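Local coordinates for protein convulxin alpha (Crotalus durissus, PDB 1UMR) that activates platelets by binding the collagen receptor glycoprotein VI, as one subunit of a snake venom C-type lectin-like toxin, at residues A54-V57 with T58-E62. Sequence-based numbering, arbitrary orientation.
Sequences AWMV and TQNIE
With CG anti to the backbone N (chi1 177°), Trp55 holds its indole alongside the next helical turn, where Gln59, bent at chi2 (-62°), lays its chain across the ring. Both residues belong to the last turns of helix 47-60 of the C-type lectin fold, and their contact is an i to i+4 CH-pi interaction on the exposed flank of the helix. Gln59 CG stands 3.9 Å from the centroid of the Trp55 six-membered ring, over its centre. The amide follows above the pyrrole side, its plane tilted 25° from the indole, with Gln59 NE2 4.0 Å from Trp55 NE1.

Beneath this pair the backbone is regular: Thr58 N donates to Ala54 O and Gln59 N to Trp55 O, while Thr58 OG1 adds a weak bond to Ala54 O. Toward the C-terminal end, the side chain of Asn60 turns back to grip the helix, its ND2 donating to Met56 O at 3.0 Å. This bond is fairly straight and lies in the carbonyl plane on a lone pair, nearly within the Asn60 amide plane as well. Both polar atoms of the amide are engaged, since Asn60 OD1 is hydrogen-bonded to Tyr9 OH, which fixes its rotation.

Another face of the helix, carrying the buried Met56 and Val57, is turned to the protein interior. Met56 and Val57 pack on strands 14-20 and 125-131, and Val57 and Ile61 both touch Val68 of strand 67-74; Val57 CG1 meets Ile61 CB at 4.1 Å. As the chain leaves the helix, Asn20 forms hydrogen bonds through its side chain, ND2 to Asn60 O and OD1 to Glu62 N. Val57 O takes two backbone donors, Ile61 N at 2.8 Å in the carbonyl plane and Asn60 N at 3.0 Å from well above it.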
# COMPACT_ATOMS: atom_id res chain seq x y z
N ALA A 54 -23.49 -14.78 -40.68
CA ALA A 54 -23.27 -16.20 -40.98
C ALA A 54 -24.56 -16.83 -41.61
O ALA A 54 -24.54 -17.51 -42.65
CB ALA A 54 -22.75 -16.98 -39.70
N TRP A 55 -25.69 -16.51 -41.00
CA TRP A 55 -26.97 -16.89 -41.56
C TRP A 55 -27.05 -16.42 -42.98
O TRP A 55 -27.27 -17.24 -43.88
CB TRP A 55 -28.07 -16.31 -40.69
CG TRP A 55 -29.43 -16.56 -41.17
CD1 TRP A 55 -30.32 -17.58 -40.77
CD2 TRP A 55 -30.13 -15.75 -42.11
NE1 TRP A 55 -31.51 -17.43 -41.45
CE2 TRP A 55 -31.43 -16.34 -42.29
CE3 TRP A 55 -29.80 -14.59 -42.85
CZ2 TRP A 55 -32.39 -15.81 -43.18
CZ3 TRP A 55 -30.75 -14.05 -43.73
CH2 TRP A 55 -32.03 -14.68 -43.89
N MET A 56 -26.80 -15.13 -43.24
CA MET A 56 -27.01 -14.69 -44.61
C MET A 56 -26.12 -15.51 -45.56
O MET A 56 -26.54 -15.88 -46.66
CB MET A 56 -26.76 -13.19 -44.79
CG MET A 56 -27.20 -12.73 -46.08
SD MET A 56 -26.49 -11.12 -46.59
CE MET A 56 -24.73 -11.50 -46.83
N VAL A 57 -24.90 -15.80 -45.14
CA VAL A 57 -24.02 -16.46 -46.10
C VAL A 57 -24.48 -17.93 -46.27
O VAL A 57 -24.53 -18.47 -47.41
CB VAL A 57 -22.60 -16.45 -45.59
CG1 VAL A 57 -21.65 -17.50 -46.46
CG2 VAL A 57 -22.03 -14.95 -45.48
N THR A 58 -24.82 -18.58 -45.15
CA THR A 58 -25.42 -19.90 -45.21
C THR A 58 -26.56 -20.00 -46.24
O THR A 58 -26.64 -20.98 -47.01
CB THR A 58 -25.82 -20.33 -43.83
OG1 THR A 58 -24.63 -20.77 -43.17
CG2 THR A 58 -26.60 -21.65 -43.84
N GLN A 59 -27.40 -18.98 -46.30
CA GLN A 59 -28.56 -19.04 -47.18
C GLN A 59 -28.25 -18.62 -48.56
O GLN A 59 -29.13 -18.77 -49.36
CB GLN A 59 -29.78 -18.14 -46.75
CG GLN A 59 -30.20 -18.22 -45.30
CD GLN A 59 -30.65 -19.60 -44.94
OE1 GLN A 59 -31.49 -20.11 -45.65
NE2 GLN A 59 -30.06 -20.23 -43.86
N ASN A 60 -27.11 -18.00 -48.88
CA ASN A 60 -26.99 -17.57 -50.28
C ASN A 60 -25.75 -18.06 -50.91
O ASN A 60 -25.52 -17.86 -52.12
CB ASN A 60 -27.15 -16.06 -50.46
CG ASN A 60 -28.55 -15.55 -49.93
OD1 ASN A 60 -29.40 -15.17 -50.72
ND2 ASN A 60 -28.78 -15.60 -48.60
N ILE A 61 -24.90 -18.74 -50.15
CA ILE A 61 -23.71 -19.15 -50.94
C ILE A 61 -24.00 -20.33 -51.97
O ILE A 61 -24.75 -21.23 -51.68
CB ILE A 61 -22.59 -19.44 -49.98
CG1 ILE A 61 -21.28 -19.46 -50.73
CG2 ILE A 61 -22.87 -20.72 -49.00
CD1 ILE A 61 -20.19 -19.81 -49.74
N GLU A 62 -23.47 -20.28 -53.18
CA GLU A 62 -23.51 -21.41 -54.04
C GLU A 62 -22.89 -22.62 -53.41
O GLU A 62 -21.80 -22.52 -52.80
CB GLU A 62 -22.83 -21.11 -55.36
CG GLU A 62 -23.88 -20.70 -56.40
CD GLU A 62 -23.31 -19.70 -57.41
OE1 GLU A 62 -24.10 -18.82 -57.92
OE2 GLU A 62 -22.08 -19.81 -57.70